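Local coordinates for botulinum neurotoxin type G (Clostridium botulinum, PDB 3MPP), which targets host cells through its receptor-binding domain and delivers a protease light chain into the host cytosol, at residues N70-T75 against W197-N202; Y91-C96 against V105-N110; S145-N150 against N157-G162; D228-P233 against P424-W429. The protein carries 4 engineered substitutions. All coordinates share one frame; numbering follows the deposited sequence.

Contact 1. Residues N70-T75 against W197-N202; sequences NFWVRT and WIKDFN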
# COMPACT_ATOMS: atom_id res chain seq x y z
N ASN A 70 -16.37 -5.00 4.37
CA ASN A 70 -15.33 -4.17 3.77
C ASN A 70 -14.25 -3.87 4.80
O ASN A 70 -14.54 -3.52 5.94
CB ASN A 70 -15.93 -2.87 3.21
CG ASN A 70 -14.87 -1.83 2.79
OD1 ASN A 70 -14.02 -2.08 1.93
ND2 ASN A 70 -14.96 -0.65 3.39
N PHE A 71 -13.00 -4.04 4.38
CA PHE A 71 -11.86 -3.68 5.21
C PHE A 71 -10.61 -3.71 4.33
O PHE A 71 -10.63 -4.25 3.23
CB PHE A 71 -11.70 -4.63 6.40
CG PHE A 71 -11.42 -6.05 6.01
CD1 PHE A 71 -10.12 -6.51 5.93
CD2 PHE A 71 -12.46 -6.92 5.74
CE1 PHE A 71 -9.85 -7.83 5.56
CE2 PHE A 71 -12.20 -8.23 5.37
CZ PHE A 71 -10.89 -8.68 5.28
N TRP A 72 -9.55 -3.10 4.83
CA TRP A 72 -8.27 -3.14 4.14
C TRP A 72 -7.37 -4.03 4.96
O TRP A 72 -7.53 -4.11 6.19
CB TRP A 72 -7.66 -1.74 4.05
CG TRP A 72 -8.43 -0.76 3.22
CD1 TRP A 72 -9.74 -0.39 3.38
CD2 TRP A 72 -7.92 0.02 2.13
NE1 TRP A 72 -10.08 0.56 2.44
CE2 TRP A 72 -8.97 0.83 1.66
CE3 TRP A 72 -6.67 0.10 1.50
CZ2 TRP A 72 -8.82 1.71 0.59
CZ3 TRP A 72 -6.52 0.99 0.43
CH2 TRP A 72 -7.59 1.78 -0.01
N VAL A 73 -6.44 -4.71 4.31
CA VAL A 73 -5.56 -5.64 4.98
C VAL A 73 -4.11 -5.44 4.50
O VAL A 73 -3.89 -5.06 3.35
CB VAL A 73 -6.01 -7.11 4.74
CG1 VAL A 73 -5.91 -7.48 3.27
CG2 VAL A 73 -5.22 -8.08 5.60
N ARG A 74 -3.15 -5.68 5.39
CA ARG A 74 -1.73 -5.68 5.03
C ARG A 74 -1.12 -6.95 5.58
O ARG A 74 -1.06 -7.12 6.79
CB ARG A 74 -0.98 -4.53 5.70
CG ARG A 74 -0.81 -3.28 4.91
CD ARG A 74 0.25 -2.41 5.59
NE ARG A 74 1.56 -2.84 5.16
CZ ARG A 74 2.71 -2.57 5.77
NH1 ARG A 74 2.77 -1.87 6.89
NH2 ARG A 74 3.81 -3.04 5.24
N THR A 75 -0.65 -7.83 4.71
CA THR A 75 -0.07 -9.08 5.17
C THR A 75 1.39 -9.17 4.70
O THR A 75 1.70 -8.79 3.58
CB THR A 75 -0.91 -10.29 4.66
OG1 THR A 75 -0.20 -11.51 4.90
CG2 THR A 75 -1.20 -10.18 3.19
N TRP A 197 -2.20 -6.83 9.45
CA TRP A 197 -2.69 -5.48 9.76
C TRP A 197 -4.08 -5.31 9.14
O TRP A 197 -4.32 -5.75 8.01
CB TRP A 197 -1.75 -4.38 9.20
CG TRP A 197 -0.52 -4.12 10.03
CD1 TRP A 197 0.73 -4.67 9.86
CD2 TRP A 197 -0.42 -3.23 11.15
NE1 TRP A 197 1.60 -4.17 10.82
CE2 TRP A 197 0.92 -3.28 11.61
CE3 TRP A 197 -1.34 -2.40 11.82
CZ2 TRP A 197 1.35 -2.54 12.72
CZ3 TRP A 197 -0.91 -1.66 12.90
CH2 TRP A 197 0.43 -1.73 13.34
N ILE A 198 -4.97 -4.64 9.87
CA ILE A 198 -6.32 -4.37 9.39
C ILE A 198 -6.69 -2.90 9.66
O ILE A 198 -6.28 -2.34 10.68
CB ILE A 198 -7.35 -5.29 10.09
CG1 ILE A 198 -7.16 -6.74 9.63
CG2 ILE A 198 -8.78 -4.81 9.82
CD1 ILE A 198 -7.82 -7.75 10.53
N LYS A 199 -7.44 -2.29 8.75
CA LYS A 199 -7.94 -0.94 8.96
C LYS A 199 -9.29 -0.80 8.27
O LYS A 199 -9.63 -1.60 7.41
CB LYS A 199 -6.96 0.11 8.42
CG LYS A 199 -6.90 0.19 6.90
CD LYS A 199 -6.02 1.37 6.44
CE LYS A 199 -5.70 1.31 4.96
NZ LYS A 199 -5.06 2.59 4.46
N ASP A 200 -10.04 0.22 8.67
CA ASP A 200 -11.32 0.55 8.05
C ASP A 200 -12.27 -0.63 7.97
O ASP A 200 -12.84 -0.88 6.91
CB ASP A 200 -11.09 1.10 6.63
CG ASP A 200 -10.32 2.41 6.63
OD1 ASP A 200 -10.40 3.16 7.62
OD2 ASP A 200 -9.63 2.68 5.62
N PHE A 201 -12.44 -1.36 9.07
CA PHE A 201 -13.39 -2.47 9.03
C PHE A 201 -14.82 -1.96 9.14
O PHE A 201 -15.16 -1.20 10.05
CB PHE A 201 -13.11 -3.52 10.10
CG PHE A 201 -14.05 -4.70 10.03
CD1 PHE A 201 -13.71 -5.83 9.30
CD2 PHE A 201 -15.29 -4.66 10.65
CE1 PHE A 201 -14.58 -6.90 9.21
CE2 PHE A 201 -16.16 -5.73 10.57
CZ PHE A 201 -15.80 -6.85 9.85
N ASN A 202 -15.66 -2.40 8.19
CA ASN A 202 -17.05 -1.98 8.10
C ASN A 202 -17.96 -3.14 7.74
O ASN A 202 -17.61 -3.96 6.90
CB ASN A 202 -17.23 -0.91 7.02
CG ASN A 202 -16.61 0.41 7.38
OD1 ASN A 202 -15.51 0.74 6.93
ND2 ASN A 202 -17.31 1.19 8.19
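Asn-202 N donates to Asn-70 O at 2.8 Å, and Asn-70 N answers with a bond to Asn-202 O. Two further reciprocal pairs follow along the antiparallel strands, Trp-72 with Lys-199 and Arg-74 with Trp-197, the bond from Trp-72 N to Lys-199 O being almost straight. Between the first pair and the second, strand 197-202 spends two residues, Asp-200 and Phe-201, where its partner spends only Phe-71. Asp-200 absorbs the extra length in a left-handed backbone conformation (phi 52°, psi 48°), and its carbonyl O receives a CA-H...O contact from Phe-71 CA at 3.4 Å.

Two opposite charges lie over one face of the Trp-72 indole, Lys-199 from the paired position and Asp-200 from the bulge. Lys-199 NZ stands off-centre above the six-membered ring, 4.7 Å from its centroid, in a cation-pi contact, while Asp-200 OD2 lies over the pyrrole end, 3.8 Å from Trp-72 CD1. The extended lysine chain lays its CG 3.5 Å from Trp-72 CB on the way. Trp-72 NE1 is bonded to Gln-220, and Trp-143 adds cation-pi contacts to both Lys-199 and Arg-74, whose NH2 also donates to Asn-141 O.

The other side of the sheet is apolar. Phe-71 CB rests 3.7 Å from Phe-201 CD1, the two rings slid apart with little overlap, and Phe-71 CD1 reaches Ile-198 CG2 more loosely. Such pairing, with an apolar face turned inward and a mixed polar and aromatic face behind it, belongs to one sheet of the lectin-like beta sandwich forming the N-terminal half of this receptor-binding domain.

Contact 2. Residues Y91-C96 against V105-N110; sequences YTIISC and VSIKGN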
# COMPACT_ATOMS: atom_id res chain seq x y z
N TYR A 91 -5.40 -20.00 7.78
CA TYR A 91 -5.80 -19.58 9.12
C TYR A 91 -6.87 -18.51 9.03
O TYR A 91 -6.84 -17.65 8.16
CB TYR A 91 -4.59 -19.08 9.93
CG TYR A 91 -3.78 -17.98 9.26
CD1 TYR A 91 -4.06 -16.64 9.51
CD2 TYR A 91 -2.76 -18.30 8.38
CE1 TYR A 91 -3.31 -15.62 8.89
CE2 TYR A 91 -2.01 -17.31 7.76
CZ TYR A 91 -2.29 -15.98 8.02
OH TYR A 91 -1.55 -15.02 7.38
N THR A 92 -7.83 -18.59 9.94
CA THR A 92 -8.90 -17.61 10.03
C THR A 92 -8.32 -16.32 10.61
O THR A 92 -7.39 -16.35 11.42
CB THR A 92 -10.02 -18.16 10.93
OG1 THR A 92 -10.44 -19.42 10.41
CG2 THR A 92 -11.22 -17.23 10.98
N ILE A 93 -8.84 -15.18 10.15
CA ILE A 93 -8.46 -13.90 10.73
C ILE A 93 -9.68 -13.15 11.26
O ILE A 93 -9.58 -12.43 12.25
CB ILE A 93 -7.71 -13.00 9.73
CG1 ILE A 93 -8.52 -12.76 8.47
CG2 ILE A 93 -6.34 -13.61 9.37
CD1 ILE A 93 -7.96 -11.62 7.60
N ILE A 94 -10.83 -13.33 10.61
CA ILE A 94 -12.07 -12.70 11.04
C ILE A 94 -13.21 -13.71 10.91
O ILE A 94 -13.33 -14.37 9.88
CB ILE A 94 -12.41 -11.46 10.20
CG1 ILE A 94 -11.22 -10.50 10.10
CG2 ILE A 94 -13.62 -10.73 10.80
CD1 ILE A 94 -11.40 -9.41 9.04
N SER A 95 -14.04 -13.82 11.94
CA SER A 95 -15.13 -14.78 11.88
C SER A 95 -16.37 -14.31 12.63
O SER A 95 -16.28 -13.55 13.60
CB SER A 95 -14.70 -16.14 12.41
OG SER A 95 -14.66 -16.12 13.83
N CYS A 96 -17.52 -14.79 12.17
CA CYS A 96 -18.80 -14.55 12.79
C CYS A 96 -19.56 -15.87 12.72
O CYS A 96 -20.29 -16.14 11.77
CB CYS A 96 -19.55 -13.46 12.02
SG CYS A 96 -21.03 -12.84 12.82
N VAL A 105 -13.43 -14.96 7.33
CA VAL A 105 -12.39 -14.54 6.41
C VAL A 105 -11.10 -15.24 6.84
O VAL A 105 -10.72 -15.20 8.02
CB VAL A 105 -12.21 -13.00 6.42
CG1 VAL A 105 -11.02 -12.58 5.56
CG2 VAL A 105 -13.49 -12.32 5.94
N SER A 106 -10.45 -15.91 5.90
CA SER A 106 -9.20 -16.59 6.21
C SER A 106 -8.11 -16.24 5.19
O SER A 106 -8.37 -15.72 4.11
CB SER A 106 -9.42 -18.11 6.27
OG SER A 106 -9.74 -18.62 5.00
N ILE A 107 -6.87 -16.51 5.57
CA ILE A 107 -5.75 -16.26 4.70
C ILE A 107 -5.03 -17.58 4.50
O ILE A 107 -4.90 -18.38 5.43
CB ILE A 107 -4.80 -15.21 5.32
CG1 ILE A 107 -5.46 -13.82 5.28
CG2 ILE A 107 -3.45 -15.21 4.59
CD1 ILE A 107 -4.62 -12.70 5.87
N LYS A 108 -4.65 -17.85 3.26
CA LYS A 108 -3.81 -19.00 2.98
C LYS A 108 -2.73 -18.57 2.00
O LYS A 108 -2.93 -18.55 0.79
CB LYS A 108 -4.63 -20.17 2.42
CG LYS A 108 -3.87 -21.49 2.36
CD LYS A 108 -4.69 -22.56 1.66
CE LYS A 108 -4.04 -23.93 1.70
NZ LYS A 108 -4.87 -24.91 0.95
N GLY A 109 -1.57 -18.21 2.54
CA GLY A 109 -0.48 -17.74 1.71
C GLY A 109 -0.90 -16.50 0.97
O GLY A 109 -1.26 -15.49 1.57
N ASN A 110 -0.86 -16.58 -0.36
CA ASN A 110 -1.20 -15.47 -1.22
C ASN A 110 -2.68 -15.48 -1.61
O ASN A 110 -3.06 -14.91 -2.63
CB ASN A 110 -0.31 -15.48 -2.46
CG ASN A 110 -0.41 -16.79 -3.22
OD1 ASN A 110 -0.55 -17.86 -2.62
ND2 ASN A 110 -0.35 -16.71 -4.54
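Val-105 O is gripped by two successive amides of the opposite strand: Ile-93 N at 2.8 Å, nearly straight, and Ile-94 N at a longer 3.2 Å. This is a classic beta bulge in the hairpin of strands 90-98 and 103-108, where both isoleucines face one valine and the chain turns a corner. Val-105 N returns a short bond to Ile-94 O, and beyond the bulge Tyr-91 and Ile-107 exchange a regular antiparallel pair of backbone bonds.

The extra residue shows how a bulge can add to a packing surface. Ile-93 holds CG1 wedged between its backbone N and carbonyl carbon (chi1 57°), and from there the chain runs back across the neighbouring strand. Its tip, CD1, meets Val-105 CG1 at 3.8 Å and Ile-107 CD1 at 3.9 Å, bridging two residues that point to the same face. Next to it, Ile-94 and Val-105 abut through their CB atoms. The reverse face carries Thr-92 and Ser-106; the Ser-106 hydroxyl is hydrogen-bonded to Glu-90, and Ser-106 CB sits 3.2 Å from Tyr-91 O.

Strand 181-187 flanks the hairpin on one side and strand 111-117 on the other, within the same sheet of the sandwich. Beyond the bulge, the Tyr-91 ring lies alongside Ile-107, which presents CB over the aromatic face, 4.2 Å from the centroid, in a CH-pi contact, while Ile-107 CG2 approaches Tyr-91 OH to 3.4 Å.

Contact 3. Residues S145-N150 against N157-G162; sequences SITITN and NIYING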
# COMPACT_ATOMS: atom_id res chain seq x y z
N SER A 145 -7.63 -2.87 -0.38
CA SER A 145 -9.02 -2.88 0.06
C SER A 145 -9.71 -4.14 -0.42
O SER A 145 -9.51 -4.57 -1.56
CB SER A 145 -9.76 -1.66 -0.51
OG SER A 145 -11.16 -1.73 -0.24
N ILE A 146 -10.53 -4.73 0.43
CA ILE A 146 -11.33 -5.85 -0.00
C ILE A 146 -12.78 -5.60 0.39
O ILE A 146 -13.06 -5.03 1.44
CB ILE A 146 -10.83 -7.20 0.56
CG1 ILE A 146 -11.74 -8.34 0.07
CG2 ILE A 146 -10.78 -7.17 2.07
CD1 ILE A 146 -11.13 -9.72 0.23
N THR A 147 -13.68 -6.01 -0.49
CA THR A 147 -15.11 -5.90 -0.25
C THR A 147 -15.76 -7.20 -0.68
O THR A 147 -15.59 -7.65 -1.81
CB THR A 147 -15.75 -4.73 -1.03
OG1 THR A 147 -15.11 -3.50 -0.67
CG2 THR A 147 -17.24 -4.63 -0.71
N ILE A 148 -16.48 -7.81 0.25
CA ILE A 148 -17.21 -9.03 -0.04
C ILE A 148 -18.70 -8.72 0.06
O ILE A 148 -19.15 -8.20 1.08
CB ILE A 148 -16.89 -10.16 0.95
CG1 ILE A 148 -15.39 -10.47 0.97
CG2 ILE A 148 -17.67 -11.40 0.61
CD1 ILE A 148 -14.63 -9.76 2.07
N THR A 149 -19.44 -9.05 -0.99
CA THR A 149 -20.90 -8.89 -0.97
C THR A 149 -21.54 -10.25 -1.19
O THR A 149 -20.94 -11.14 -1.80
CB THR A 149 -21.41 -7.90 -2.05
OG1 THR A 149 -21.07 -8.38 -3.36
CG2 THR A 149 -20.81 -6.52 -1.86
N ASN A 150 -22.75 -10.41 -0.68
CA ASN A 150 -23.48 -11.67 -0.84
C ASN A 150 -24.97 -11.39 -0.92
O ASN A 150 -25.49 -10.58 -0.16
CB ASN A 150 -23.18 -12.61 0.34
CG ASN A 150 -23.81 -13.98 0.16
OD1 ASN A 150 -23.67 -14.61 -0.88
ND2 ASN A 150 -24.51 -14.44 1.19
N ASN A 157 -19.65 -12.05 -4.07
CA ASN A 157 -18.69 -11.30 -4.88
C ASN A 157 -17.52 -10.81 -4.04
O ASN A 157 -17.70 -10.38 -2.90
CB ASN A 157 -19.36 -10.08 -5.52
CG ASN A 157 -20.63 -10.44 -6.27
OD1 ASN A 157 -21.59 -10.96 -5.69
ND2 ASN A 157 -20.66 -10.15 -7.56
N ILE A 158 -16.32 -10.86 -4.62
CA ILE A 158 -15.15 -10.27 -3.99
C ILE A 158 -14.64 -9.13 -4.85
O ILE A 158 -14.33 -9.32 -6.03
CB ILE A 158 -14.00 -11.28 -3.81
CG1 ILE A 158 -14.40 -12.39 -2.84
CG2 ILE A 158 -12.75 -10.57 -3.28
CD1 ILE A 158 -13.23 -13.25 -2.43
N TYR A 159 -14.57 -7.95 -4.25
CA TYR A 159 -13.99 -6.80 -4.90
C TYR A 159 -12.63 -6.54 -4.28
O TYR A 159 -12.48 -6.63 -3.07
CB TYR A 159 -14.87 -5.58 -4.67
CG TYR A 159 -16.24 -5.69 -5.29
CD1 TYR A 159 -16.52 -5.04 -6.49
CD2 TYR A 159 -17.24 -6.43 -4.69
CE1 TYR A 159 -17.77 -5.13 -7.07
CE2 TYR A 159 -18.50 -6.52 -5.25
CZ TYR A 159 -18.76 -5.88 -6.44
OH TYR A 159 -20.00 -5.97 -7.01
N ILE A 160 -11.64 -6.20 -5.11
CA ILE A 160 -10.33 -5.83 -4.60
C ILE A 160 -9.97 -4.45 -5.11
O ILE A 160 -9.98 -4.19 -6.33
CB ILE A 160 -9.25 -6.84 -5.05
CG1 ILE A 160 -9.55 -8.23 -4.46
CG2 ILE A 160 -7.86 -6.35 -4.63
CD1 ILE A 160 -9.32 -8.33 -2.96
N ASN A 161 -9.64 -3.55 -4.18
CA ASN A 161 -9.34 -2.17 -4.54
C ASN A 161 -10.43 -1.59 -5.44
O ASN A 161 -10.16 -0.96 -6.47
CB ASN A 161 -7.96 -2.07 -5.18
CG ASN A 161 -6.82 -2.12 -4.14
OD1 ASN A 161 -7.05 -1.91 -2.95
ND2 ASN A 161 -5.61 -2.39 -4.60
N GLY A 162 -11.68 -1.81 -5.03
CA GLY A 162 -12.82 -1.22 -5.70
C GLY A 162 -13.30 -1.94 -6.96
O GLY A 162 -14.32 -1.56 -7.53
O HOH W 1 -12.85 -3.03 -2.37
O HOH W 2 -22.02 -6.63 -5.45
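Thr-147 and Tyr-159 form the central hydrogen-bonded pair of an antiparallel beta hairpin, strands 144-150 and 156-160, in the N-terminal beta sandwich. Tyr-159 N donates to Thr-147 O at 2.7 Å, lying in the carbonyl plane, and Thr-147 N donates back to Tyr-159 O; Thr-149 pairs with Asn-157 in the same two-way fashion. At the other end the pattern changes: Asn-161 N still donates to Ser-145 O, but Ser-145 N is met by the side-chain OD1 of Asn-161, 2.8 Å away. Asn-161, its backbone in the left-handed region, offers its side-chain oxygen in place of a backbone carbonyl where the strand runs out.

Apolar contacts collect on one face. Ile-146 extends with CG1 anti to its backbone N (chi1 180°), setting Ile-146 CD1 against both Ile-160 CD1, 3.9 Å away, and Ile-158 CG2, 4.0 Å away; from the facing sheet, Ile-112 packs on Ile-146 and Trp-114 on Ile-148.

The opposite face is polar and partly lined by helix 210-220, with Val-213 against Thr-147 and Tyr-159. The tyrosine ring presents its edge to Thr-147 O and Thr-149 OG1, in the ring plane. Two waters add to the hydrogen bonding. One joins Ser-145 OG and Thr-147 OG1 and accepts from Gly-162 N; the second links the two strands through hydroxyls, 2.9 Å from Thr-149 OG1 and 2.6 Å from Tyr-159 OH.

Contact 4. Residues D228-P233 against P424-W429; sequences DFWGNP and PVDEGW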
# COMPACT_ATOMS: atom_id res chain seq x y z
N ASP A 228 3.38 6.13 1.09
CA ASP A 228 4.57 5.37 0.69
C ASP A 228 4.19 4.11 -0.10
O ASP A 228 3.01 3.85 -0.35
CB ASP A 228 5.49 5.06 1.90
CG ASP A 228 4.85 4.10 2.92
OD1 ASP A 228 3.88 3.40 2.59
OD2 ASP A 228 5.35 4.04 4.06
N PHE A 229 5.20 3.37 -0.53
CA PHE A 229 5.06 2.17 -1.34
C PHE A 229 4.12 1.15 -0.66
O PHE A 229 3.41 0.39 -1.33
CB PHE A 229 6.46 1.58 -1.50
CG PHE A 229 6.55 0.36 -2.39
CD1 PHE A 229 6.64 0.51 -3.78
CD2 PHE A 229 6.67 -0.90 -1.84
CE1 PHE A 229 6.80 -0.60 -4.59
CE2 PHE A 229 6.82 -2.02 -2.65
CZ PHE A 229 6.89 -1.87 -4.03
N TRP A 230 4.12 1.13 0.68
CA TRP A 230 3.30 0.15 1.42
C TRP A 230 1.85 0.64 1.61
O TRP A 230 0.97 -0.14 2.00
CB TRP A 230 3.93 -0.17 2.77
CG TRP A 230 5.39 -0.54 2.66
CD1 TRP A 230 6.45 0.13 3.21
CD2 TRP A 230 5.94 -1.65 1.94
NE1 TRP A 230 7.63 -0.51 2.89
CE2 TRP A 230 7.34 -1.60 2.10
CE3 TRP A 230 5.39 -2.68 1.16
CZ2 TRP A 230 8.20 -2.54 1.52
CZ3 TRP A 230 6.24 -3.61 0.59
CH2 TRP A 230 7.63 -3.54 0.78
N GLY A 231 1.61 1.92 1.34
CA GLY A 231 0.29 2.50 1.50
C GLY A 231 0.07 3.26 2.80
O GLY A 231 -1.07 3.61 3.12
N ASN A 232 1.13 3.48 3.57
CA ASN A 232 1.05 4.33 4.76
C ASN A 232 1.41 5.78 4.45
O ASN A 232 2.04 6.06 3.43
CB ASN A 232 1.97 3.80 5.86
CG ASN A 232 1.41 2.57 6.52
OD1 ASN A 232 0.20 2.45 6.69
ND2 ASN A 232 2.28 1.65 6.90
N PRO A 233 1.00 6.72 5.32
CA PRO A 233 1.38 8.12 5.06
C PRO A 233 2.88 8.31 4.83
O PRO A 233 3.73 7.71 5.49
CB PRO A 233 0.96 8.83 6.35
CG PRO A 233 -0.23 8.00 6.84
CD PRO A 233 0.15 6.57 6.52
N PRO A 424 10.19 2.73 2.41
CA PRO A 424 10.92 2.55 3.67
C PRO A 424 11.16 1.07 3.96
O PRO A 424 10.36 0.23 3.53
CB PRO A 424 9.96 3.10 4.73
CG PRO A 424 8.57 3.00 4.09
CD PRO A 424 8.73 2.78 2.60
N VAL A 425 12.23 0.76 4.69
CA VAL A 425 12.45 -0.60 5.17
C VAL A 425 11.32 -0.96 6.12
O VAL A 425 11.05 -0.22 7.06
CB VAL A 425 13.78 -0.73 5.94
CG1 VAL A 425 13.94 -2.16 6.44
CG2 VAL A 425 14.96 -0.34 5.05
N ASP A 426 10.66 -2.09 5.87
CA ASP A 426 9.46 -2.46 6.63
C ASP A 426 9.65 -3.88 7.12
O ASP A 426 10.23 -4.70 6.41
CB ASP A 426 8.22 -2.37 5.71
CG ASP A 426 6.93 -2.65 6.45
OD1 ASP A 426 6.39 -1.74 7.12
OD2 ASP A 426 6.42 -3.78 6.33
N GLU A 427 9.16 -4.19 8.32
CA GLU A 427 9.33 -5.54 8.87
C GLU A 427 8.67 -6.63 8.05
O GLU A 427 9.08 -7.79 8.13
CB GLU A 427 8.83 -5.63 10.33
CG GLU A 427 7.33 -5.52 10.48
CD GLU A 427 6.86 -5.88 11.89
OE1 GLU A 427 7.63 -6.51 12.64
OE2 GLU A 427 5.72 -5.54 12.24
N GLY A 428 7.63 -6.27 7.29
CA GLY A 428 6.92 -7.25 6.49
C GLY A 428 7.58 -7.53 5.16
O GLY A 428 7.03 -8.26 4.34
N TRP A 429 8.75 -6.94 4.93
CA TRP A 429 9.50 -7.17 3.68
C TRP A 429 11.00 -7.19 3.98
O TRP A 429 11.61 -6.14 4.18
CB TRP A 429 9.21 -6.08 2.64
CG TRP A 429 9.83 -6.39 1.26
CD1 TRP A 429 11.14 -6.24 0.90
CD2 TRP A 429 9.15 -6.95 0.12
NE1 TRP A 429 11.32 -6.66 -0.41
CE2 TRP A 429 10.11 -7.10 -0.91
CE3 TRP A 429 7.82 -7.31 -0.14
CZ2 TRP A 429 9.79 -7.60 -2.17
CZ3 TRP A 429 7.50 -7.81 -1.40
CH2 TRP A 429 8.48 -7.95 -2.40
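The Trp-230 indole is sandwiched: Asp-426 CB sits 3.3 Å above one face near the rim, and Phe-229 CD2 lies on the opposite face. Its edge is used as well. NE1 donates to Pro-424 O at 2.9 Å, nearly straight and only 2° out of the ring plane, while Pro-424 CD packs 3.5 Å from Trp-230 CD1. At the far end, Trp-230 CH2 pushes against Trp-429 CB at 3.5 Å, the two indoles inclined by 39°.

Each loop is braced by its own aspartate. Asp-228 OD1 accepts from Asn-232 N at 2.9 Å, with a weak bond from Trp-230 N, across a type I turn, leaving OD2 against Pro-424 CG. Asp-426, its CG anti to the backbone N (chi1 -176°), directs OD2 to Gly-428 N in an Asx turn; Asp-426 OD2 also accepts a hydrogen bond from Asn-141 and forms a salt bridge with Arg-74, both of the N-terminal subdomain, a setting likely to favour its charged form.

A tryptophan from the entering loop thus docks onto the loop that follows the last strand, 420-423. The arrangement ties the two chain ends of the C-terminal beta-trefoil together where it abuts the N-terminal sandwich.

How the contacts relate
The four contacts illustrate how chemistry follows place in a fold. Contacts 1, 2 and 3 are buried strand pairings of the N-terminal sandwich: contacts 1 and 3 share one sheet, where Phe-71 O takes a probable hydrogen bond from Ile-146 N, and contact 2 lies in the facing sheet. Across the interior, Phe-71 CZ packs on Ile-94 CD1 and Val-105 CG1, each 3.9 Å away. Contact 4, also buried but with Pro-424 and Asp-426 partly exposed, has no strand and relies on one indole and its turns. It meets contact 1 through the salt bridge of Arg-74 with Asp-426, which spans the two subdomains; contacts 2 and 3 do not touch it.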